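Local coordinates for 2-amino-4-hydroxy-6-hydroxymethyldihydropteridine pyrophosphokinase (Haemophilus influenzae, PDB 1CBK), which probably catalyses the transfer of pyrophosphate from ATP to 6-hydroxymethyl-7,8-dihydropterin, a step in folate biosynthesis, at residues M1-N13 and E91-N103. Numbering follows the deposited sequence.
Sequences MITAYIALGSNLN and ERTLDLDILLYGN. With ROI (7,8-dihydro-7,7-dimethyl-6-hydroxypterin), chain D; SO4 (sulfate ion), chain C.
Two torsions bring Ile-2 and Tyr-101 together: chi1 of Ile-2 (81°) tucks CG1 over the backbone, and chi1 of Tyr-101 (-175°) swings the ring anti to its own N. The methyl CD1 of Ile-2 then sits 3.4 Å from the centroid of the Tyr-101 ring, over its face, a CH-pi contact. From this end the strands 2-10 and 95-101 pair antiparallel. Ala-7 with Asp-97 and Gly-9 with Asp-95 are hydrogen-bonded pairs. A classic beta bulge interrupts the ladder where Leu-99 and Leu-100 both face Tyr-5. Tyr-5 O accepts a hydrogen bond from Leu-99 N at 2.8 Å. A weak one runs from Leu-100 N to Tyr-5 O at 3.4 Å. The Leu-99 side chain packs against Ala-7 CB, while Leu-100 CD1 lies 3.7 Å from Tyr-5 CD2.

Beyond the Gly-9 and Asp-95 pair, side chains join the backbone bonding. Ser-10 OG donates to Thr-93 O at 2.6 Å, from above the carbonyl plane. Asn-11 grips Arg-92 twice: its backbone N-H binds Arg-92 O, and its OD1 accepts the backbone N-H of Arg-92, with Asn-11 OD1 and Arg-92 N 3.0 Å apart. NH1 of Arg-92 makes a salt bridge to OD2 of Asp-95. The sulfate is bound through NH1 and NH2 of Arg-92. Pterin O9 lies over one guanidinium face. Gly-9, Arg-92 and Asp-95 belong to the pocket of the bound pterin, and Arg-83 pairs with the other oxygen of Asp-95.

Strand 95-101 is outermost in the sheet within this chain, and strand 54-63 flanks 2-10 on its other edge. Leu-8 packs on helix 15-27, and Leu-96 and Ile-98 pack on helix 67-80.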
ATOM      1  N   MET A   1       5.854  25.487 -14.783  1.00 34.66           N
ATOM      2  CA  MET A   1       5.138  24.295 -15.316  1.00 33.36           C
ATOM      3  C   MET A   1       5.777  23.045 -14.690  1.00 30.26           C
ATOM      4  O   MET A   1       7.007  22.933 -14.620  1.00 30.47           O
ATOM      5  CB  MET A   1       5.223  24.285 -16.847  1.00 37.60           C
ATOM      6  CG  MET A   1       4.790  23.015 -17.512  1.00 38.07           C
ATOM      7  SD  MET A   1       6.261  22.290 -18.247  1.00 62.58           S
ATOM      8  CE  MET A   1       6.752  20.990 -16.994  1.00 47.37           C
ATOM      9  N   ILE A   2       4.940  22.132 -14.210  1.00 24.37           N
ATOM     10  CA  ILE A   2       5.444  20.942 -13.554  1.00 19.27           C
ATOM     11  C   ILE A   2       5.101  19.643 -14.288  1.00 15.30           C
ATOM     12  O   ILE A   2       4.068  19.540 -14.944  1.00 12.82           O
ATOM     13  CB  ILE A   2       4.968  20.874 -12.058  1.00 20.74           C
ATOM     14  CG1 ILE A   2       3.564  20.336 -11.951  1.00 26.51           C
ATOM     15  CG2 ILE A   2       5.003  22.236 -11.396  1.00 26.19           C
ATOM     16  CD1 ILE A   2       3.554  18.871 -11.597  1.00 33.21           C
ATOM     17  N   THR A   3       5.989  18.665 -14.165  1.00 12.31           N
ATOM     18  CA  THR A   3       5.812  17.352 -14.744  1.00 11.51           C
ATOM     19  C   THR A   3       5.131  16.507 -13.668  1.00 12.97           C
ATOM     20  O   THR A   3       5.644  16.390 -12.559  1.00 13.57           O
ATOM     21  CB  THR A   3       7.164  16.727 -15.087  1.00 10.29           C
ATOM     22  OG1 THR A   3       7.808  17.539 -16.072  1.00 12.49           O
ATOM     23  CG2 THR A   3       7.000  15.304 -15.619  1.00  7.60           C
ATOM     24  N   ALA A   4       3.957  15.965 -13.979  1.00 11.64           N
ATOM     25  CA  ALA A   4       3.229  15.138 -13.031  1.00  8.56           C
ATOM     26  C   ALA A   4       2.988  13.777 -13.654  1.00  7.91           C
ATOM     27  O   ALA A   4       3.007  13.634 -14.864  1.00  9.16           O
ATOM     28  CB  ALA A   4       1.917  15.788 -12.644  1.00  6.07           C
ATOM     29  N   TYR A   5       2.796  12.773 -12.812  1.00  8.94           N
ATOM     30  CA  TYR A   5       2.556  11.406 -13.261  1.00  7.12           C
ATOM     31  C   TYR A   5       1.221  10.979 -12.693  1.00  6.83           C
ATOM     32  O   TYR A   5       0.944  11.183 -11.501  1.00  7.17           O
ATOM     33  CB  TYR A   5       3.681  10.481 -12.799  1.00  5.74           C
ATOM     34  CG  TYR A   5       4.953  10.706 -13.568  1.00  4.71           C
ATOM     35  CD1 TYR A   5       5.145  10.098 -14.812  1.00  7.51           C
ATOM     36  CD2 TYR A   5       5.951  11.575 -13.079  1.00  7.79           C
ATOM     37  CE1 TYR A   5       6.301  10.343 -15.573  1.00  8.85           C
ATOM     38  CE2 TYR A   5       7.112  11.837 -13.832  1.00  7.67           C
ATOM     39  CZ  TYR A   5       7.276  11.216 -15.074  1.00 14.00           C
ATOM     40  OH  TYR A   5       8.392  11.478 -15.833  1.00 10.96           O
ATOM     41  N   ILE A   6       0.380  10.450 -13.569  1.00  5.91           N
ATOM     42  CA  ILE A   6      -0.967  10.007 -13.199  1.00  8.47           C
ATOM     43  C   ILE A   6      -1.127   8.508 -13.460  1.00  8.38           C
ATOM     44  O   ILE A   6      -0.771   8.012 -14.534  1.00  7.00           O
ATOM     45  CB  ILE A   6      -2.032  10.809 -14.008  1.00  9.95           C
ATOM     46  CG1 ILE A   6      -1.896  12.301 -13.669  1.00 14.44           C
ATOM     47  CG2 ILE A   6      -3.462  10.301 -13.713  1.00  7.79           C
ATOM     48  CD1 ILE A   6      -2.649  13.192 -14.601  1.00 24.19           C
ATOM     49  N   ALA A   7      -1.623   7.789 -12.455  1.00  7.46           N
ATOM     50  CA  ALA A   7      -1.853   6.350 -12.571  1.00  7.00           C
ATOM     51  C   ALA A   7      -3.327   6.147 -12.943  1.00  5.77           C
ATOM     52  O   ALA A   7      -4.204   6.831 -12.411  1.00  6.70           O
ATOM     53  CB  ALA A   7      -1.537   5.640 -11.229  1.00  6.96           C
ATOM     54  N   LEU A   8      -3.585   5.247 -13.886  1.00  7.89           N
ATOM     55  CA  LEU A   8      -4.956   4.946 -14.315  1.00  8.76           C
ATOM     56  C   LEU A   8      -5.217   3.443 -14.198  1.00  6.34           C
ATOM     57  O   LEU A   8      -4.374   2.636 -14.571  1.00  4.94           O
ATOM     58  CB  LEU A   8      -5.197   5.370 -15.783  1.00  9.13           C
ATOM     59  CG  LEU A   8      -4.902   6.786 -16.285  1.00  7.77           C
ATOM     60  CD1 LEU A   8      -3.432   6.921 -16.678  1.00  2.96           C
ATOM     61  CD2 LEU A   8      -5.821   7.083 -17.460  1.00  4.59           C
ATOM     62  N   GLY A   9      -6.411   3.081 -13.750  1.00  7.48           N
ATOM     63  CA  GLY A   9      -6.750   1.670 -13.632  1.00  6.30           C
ATOM     64  C   GLY A   9      -8.241   1.456 -13.811  1.00  6.78           C
ATOM     65  O   GLY A   9      -9.027   2.363 -13.542  1.00  6.67           O
ATOM     66  N   SER A  10      -8.633   0.286 -14.305  1.00  8.10           N
ATOM     67  CA  SER A  10     -10.059  -0.025 -14.502  1.00  7.35           C
ATOM     68  C   SER A  10     -10.233  -1.504 -14.698  1.00  4.44           C
ATOM     69  O   SER A  10      -9.356  -2.152 -15.270  1.00  4.14           O
ATOM     70  CB  SER A  10     -10.609   0.680 -15.763  1.00  8.02           C
ATOM     71  OG  SER A  10     -11.902   0.190 -16.149  1.00  5.46           O
ATOM     72  N   ASN A  11     -11.327  -2.057 -14.197  1.00  4.64           N
ATOM     73  CA  ASN A  11     -11.606  -3.472 -14.441  1.00  8.48           C
ATOM     74  C   ASN A  11     -13.110  -3.695 -14.695  1.00  9.62           C
ATOM     75  O   ASN A  11     -13.592  -4.826 -14.628  1.00  8.87           O
ATOM     76  CB  ASN A  11     -11.095  -4.408 -13.317  1.00  6.16           C
ATOM     77  CG  ASN A  11     -11.963  -4.394 -12.070  1.00  6.36           C
ATOM     78  OD1 ASN A  11     -12.626  -3.406 -11.746  1.00  7.90           O
ATOM     79  ND2 ASN A  11     -11.901  -5.478 -11.319  1.00  5.87           N
ATOM     80  N   LEU A  12     -13.825  -2.634 -15.069  1.00 10.11           N
ATOM     81  CA  LEU A  12     -15.264  -2.735 -15.265  1.00 10.66           C
ATOM     82  C   LEU A  12     -15.750  -1.913 -16.463  1.00 11.08           C
ATOM     83  O   LEU A  12     -15.227  -0.830 -16.747  1.00  8.27           O
ATOM     84  CB  LEU A  12     -15.973  -2.244 -13.985  1.00 10.76           C
ATOM     85  CG  LEU A  12     -17.033  -3.008 -13.179  1.00 16.92           C
ATOM     86  CD1 LEU A  12     -17.952  -2.003 -12.512  1.00 10.07           C
ATOM     87  CD2 LEU A  12     -17.858  -3.964 -14.022  1.00 14.30           C
ATOM     88  N   ASN A  13     -16.718  -2.460 -17.191  1.00 10.55           N
ATOM     89  CA  ASN A  13     -17.313  -1.796 -18.349  1.00  9.63           C
ATOM     90  C   ASN A  13     -16.313  -1.364 -19.422  1.00  8.77           C
ATOM     91  O   ASN A  13     -16.219  -0.175 -19.764  1.00 10.78           O
ATOM     92  CB  ASN A  13     -18.162  -0.590 -17.904  1.00 11.45           C
ATOM     93  CG  ASN A  13     -19.377  -0.989 -17.060  1.00 18.70           C
ATOM     94  OD1 ASN A  13     -19.751  -2.163 -16.991  1.00 25.78           O
ATOM     95  ND2 ASN A  13     -20.012  -0.000 -16.432  1.00 18.94           N
ATOM     96  N   GLU A  91     -14.352  -4.081  -7.875  1.00 10.90           N
ATOM     97  CA  GLU A  91     -14.600  -3.514  -9.201  1.00  8.82           C
ATOM     98  C   GLU A  91     -14.847  -1.998  -9.286  1.00  8.73           C
ATOM     99  O   GLU A  91     -15.613  -1.444  -8.523  1.00  9.62           O
ATOM    100  CB  GLU A  91     -15.767  -4.250  -9.869  1.00  9.26           C
ATOM    101  CG  GLU A  91     -15.650  -5.777  -9.912  1.00  7.88           C
ATOM    102  CD  GLU A  91     -16.176  -6.492  -8.657  1.00 12.91           C
ATOM    103  OE1 GLU A  91     -16.520  -5.851  -7.638  1.00 12.93           O
ATOM    104  OE2 GLU A  91     -16.244  -7.741  -8.704  1.00 13.84           O
ATOM    105  N   ARG A  92     -14.238  -1.353 -10.276  1.00  9.81           N
ATOM    106  CA  ARG A  92     -14.410   0.083 -10.496  1.00 10.04           C
ATOM    107  C   ARG A  92     -14.208   0.334 -11.995  1.00  7.87           C
ATOM    108  O   ARG A  92     -13.332  -0.269 -12.618  1.00  7.10           O
ATOM    109  CB  ARG A  92     -13.371   0.877  -9.701  1.00  9.23           C
ATOM    110  CG  ARG A  92     -11.928   0.564 -10.154  1.00 11.52           C
ATOM    111  CD  ARG A  92     -10.945   0.677  -9.030  1.00 13.44           C
ATOM    112  NE  ARG A  92     -11.363  -0.157  -7.916  1.00 11.49           N
ATOM    113  CZ  ARG A  92     -11.455   0.285  -6.669  1.00 14.94           C
ATOM    114  NH1 ARG A  92     -11.112   1.544  -6.384  1.00  9.75           N
ATOM    115  NH2 ARG A  92     -11.858  -0.535  -5.708  1.00  9.61           N
ATOM    116  N   THR A  93     -15.006   1.226 -12.564  1.00  6.55           N
ATOM    117  CA  THR A  93     -14.886   1.550 -13.978  1.00  6.81           C
ATOM    118  C   THR A  93     -13.637   2.390 -14.271  1.00  8.45           C
ATOM    119  O   THR A  93     -13.104   2.335 -15.375  1.00  7.51           O
ATOM    120  CB  THR A  93     -16.136   2.292 -14.480  1.00  6.89           C
ATOM    121  OG1 THR A  93     -16.343   3.445 -13.666  1.00  8.49           O
ATOM    122  CG2 THR A  93     -17.395   1.390 -14.399  1.00  5.68           C
ATOM    123  N   LEU A  94     -13.172   3.165 -13.289  1.00  8.97           N
ATOM    124  CA  LEU A  94     -11.996   4.018 -13.468  1.00 11.22           C
ATOM    125  C   LEU A  94     -11.489   4.664 -12.179  1.00 11.45           C
ATOM    126  O   LEU A  94     -12.273   5.121 -11.351  1.00 11.95           O
ATOM    127  CB  LEU A  94     -12.317   5.166 -14.462  1.00 11.00           C
ATOM    128  CG  LEU A  94     -11.216   6.206 -14.762  1.00  8.83           C
ATOM    129  CD1 LEU A  94     -10.199   5.604 -15.734  1.00  3.07           C
ATOM    130  CD2 LEU A  94     -11.834   7.462 -15.352  1.00  6.09           C
ATOM    131  N   ASP A  95     -10.170   4.708 -12.040  1.00 11.48           N
ATOM    132  CA  ASP A  95      -9.502   5.377 -10.925  1.00 12.72           C
ATOM    133  C   ASP A  95      -8.337   6.159 -11.548  1.00 10.00           C
ATOM    134  O   ASP A  95      -7.586   5.596 -12.336  1.00  7.73           O
ATOM    135  CB  ASP A  95      -8.915   4.373  -9.909  1.00 13.44           C
ATOM    136  CG  ASP A  95      -9.789   4.184  -8.686  1.00 11.96           C
ATOM    137  OD1 ASP A  95     -10.860   4.800  -8.599  1.00 15.55           O
ATOM    138  OD2 ASP A  95      -9.399   3.402  -7.799  1.00 18.27           O
ATOM    139  N   LEU A  96      -8.256   7.453 -11.240  1.00  9.25           N
ATOM    140  CA  LEU A  96      -7.181   8.341 -11.701  1.00 11.47           C
ATOM    141  C   LEU A  96      -6.486   8.765 -10.414  1.00 11.34           C
ATOM    142  O   LEU A  96      -7.149   9.238  -9.500  1.00 13.71           O
ATOM    143  CB  LEU A  96      -7.749   9.583 -12.409  1.00  5.70           C
ATOM    144  CG  LEU A  96      -8.551   9.285 -13.681  1.00 10.06           C
ATOM    145  CD1 LEU A  96      -8.992  10.591 -14.338  1.00  7.85           C
ATOM    146  CD2 LEU A  96      -7.698   8.454 -14.635  1.00  4.80           C
ATOM    147  N   ASP A  97      -5.172   8.578 -10.323  1.00 11.41           N
ATOM    148  CA  ASP A  97      -4.435   8.934  -9.101  1.00 11.10           C
ATOM    149  C   ASP A  97      -3.158   9.745  -9.406  1.00 10.59           C
ATOM    150  O   ASP A  97      -2.393   9.372 -10.284  1.00  9.00           O
ATOM    151  CB  ASP A  97      -4.006   7.662  -8.344  1.00 10.44           C
ATOM    152  CG  ASP A  97      -5.172   6.926  -7.707  1.00 19.77           C
ATOM    153  OD1 ASP A  97      -5.908   7.545  -6.908  1.00 28.96           O
ATOM    154  OD2 ASP A  97      -5.338   5.720  -7.988  1.00 20.76           O
ATOM    155  N   ILE A  98      -2.947  10.849  -8.697  1.00  9.98           N
ATOM    156  CA  ILE A  98      -1.734  11.642  -8.902  1.00 10.28           C
ATOM    157  C   ILE A  98      -0.600  10.924  -8.150  1.00  9.39           C
ATOM    158  O   ILE A  98      -0.629  10.803  -6.930  1.00 10.02           O
ATOM    159  CB  ILE A  98      -1.859  13.079  -8.337  1.00  8.60           C
ATOM    160  CG1 ILE A  98      -3.040  13.822  -8.964  1.00  9.84           C
ATOM    161  CG2 ILE A  98      -0.561  13.840  -8.634  1.00  7.77           C
ATOM    162  CD1 ILE A  98      -3.517  15.033  -8.160  1.00  3.69           C
ATOM    163  N   LEU A  99       0.349  10.372  -8.891  1.00  8.53           N
ATOM    164  CA  LEU A  99       1.471   9.661  -8.289  1.00  9.34           C
ATOM    165  C   LEU A  99       2.545  10.644  -7.856  1.00  9.99           C
ATOM    166  O   LEU A  99       3.066  10.562  -6.747  1.00 10.87           O
ATOM    167  CB  LEU A  99       2.104   8.704  -9.289  1.00  3.79           C
ATOM    168  CG  LEU A  99       1.352   7.506  -9.852  1.00 10.18           C
ATOM    169  CD1 LEU A  99       2.246   6.816 -10.905  1.00  4.87           C
ATOM    170  CD2 LEU A  99       1.017   6.526  -8.712  1.00  9.98           C
ATOM    171  N   LEU A 100       2.859  11.576  -8.749  1.00  9.93           N
ATOM    172  CA  LEU A 100       3.922  12.560  -8.526  1.00  9.39           C
ATOM    173  C   LEU A 100       3.530  13.905  -9.101  1.00  9.74           C
ATOM    174  O   LEU A 100       2.875  13.977 -10.146  1.00  5.60           O
ATOM    175  CB  LEU A 100       5.206  12.090  -9.225  1.00  5.82           C
ATOM    176  CG  LEU A 100       5.747  10.727  -8.767  1.00 10.07           C
ATOM    177  CD1 LEU A 100       6.770  10.208  -9.773  1.00 12.31           C
ATOM    178  CD2 LEU A 100       6.327  10.814  -7.335  1.00  8.58           C
ATOM    179  N   TYR A 101       3.940  14.962  -8.409  1.00  8.16           N
ATOM    180  CA  TYR A 101       3.669  16.331  -8.818  1.00  8.16           C
ATOM    181  C   TYR A 101       5.017  17.018  -8.675  1.00 10.58           C
ATOM    182  O   TYR A 101       5.362  17.531  -7.603  1.00 11.08           O
ATOM    183  CB  TYR A 101       2.630  16.988  -7.899  1.00  6.94           C
ATOM    184  CG  TYR A 101       2.226  18.385  -8.347  1.00 11.91           C
ATOM    185  CD1 TYR A 101       1.173  18.570  -9.242  1.00 12.70           C
ATOM    186  CD2 TYR A 101       2.921  19.513  -7.896  1.00 12.92           C
ATOM    187  CE1 TYR A 101       0.816  19.855  -9.689  1.00 13.31           C
ATOM    188  CE2 TYR A 101       2.577  20.792  -8.335  1.00 12.48           C
ATOM    189  CZ  TYR A 101       1.529  20.956  -9.228  1.00 13.83           C
ATOM    190  OH  TYR A 101       1.221  22.211  -9.682  1.00 12.88           O
ATOM    191  N   GLY A 102       5.783  16.996  -9.761  1.00 12.35           N
ATOM    192  CA  GLY A 102       7.117  17.565  -9.752  1.00 14.85           C
ATOM    193  C   GLY A 102       7.868  16.729  -8.732  1.00 15.48           C
ATOM    194  O   GLY A 102       7.696  15.509  -8.641  1.00 15.56           O
ATOM    195  N   ASN A 103       8.619  17.415  -7.895  1.00 16.53           N
ATOM    196  CA  ASN A 103       9.385  16.781  -6.850  1.00 17.20           C
ATOM    197  C   ASN A 103       8.767  17.145  -5.539  1.00 16.42           C
ATOM    198  O   ASN A 103       9.404  17.025  -4.503  1.00 17.73           O
ATOM    199  CB  ASN A 103      10.797  17.329  -6.858  1.00 24.69           C
ATOM    200  CG  ASN A 103      11.774  16.335  -7.360  1.00 40.31           C
ATOM    201  OD1 ASN A 103      11.959  15.262  -6.754  1.00 46.23           O
ATOM    202  ND2 ASN A 103      12.411  16.654  -8.491  1.00 44.79           N
TER
HETATM  203  N1  ROI D 601      -5.639  -4.162  -8.827  1.00  4.07           N
HETATM  204  C2  ROI D 601      -5.000  -3.951 -10.029  1.00  3.61           C
HETATM  205  N2  ROI D 601      -4.368  -5.010 -10.601  1.00  3.50           N
HETATM  206  N3  ROI D 601      -4.977  -2.748 -10.652  1.00  5.78           N
HETATM  207  C4  ROI D 601      -5.574  -1.658 -10.122  1.00  2.56           C
HETATM  208  O4  ROI D 601      -5.595  -0.561 -10.704  1.00  9.20           O
HETATM  209  C4A ROI D 601      -6.217  -1.787  -8.848  1.00  3.34           C
HETATM  210  N5  ROI D 601      -6.786  -0.758  -8.292  1.00  6.10           N
HETATM  211  C6  ROI D 601      -7.429  -0.803  -7.072  1.00 10.62           C
HETATM  212  C7  ROI D 601      -7.329  -2.100  -6.225  1.00 11.39           C
HETATM  213  C16 ROI D 601      -6.215  -1.960  -5.116  1.00  7.11           C
HETATM  214  C15 ROI D 601      -8.693  -2.469  -5.625  1.00  9.55           C
HETATM  215  N8  ROI D 601      -6.865  -3.274  -7.027  1.00  8.75           N
HETATM  216  C8A ROI D 601      -6.218  -3.128  -8.241  1.00  6.18           C
HETATM  217  O9  ROI D 601      -8.047   0.257  -6.737  1.00 13.26           O
HETATM  218  S   SO4 C 501     -11.275   1.462  -2.575  1.00 36.89           S
HETATM  219  O1  SO4 C 501     -10.026   1.318  -1.618  1.00 38.77           O
HETATM  220  O2  SO4 C 501     -10.964   2.559  -3.743  1.00 41.17           O
HETATM  221  O3  SO4 C 501     -11.500   0.103  -3.133  1.00 30.83           O
HETATM  222  O4  SO4 C 501     -12.587   1.965  -1.774  1.00 38.96           O
HETATM  223  O   HOH W   1       7.381  14.348 -11.329  1.00 32.53           O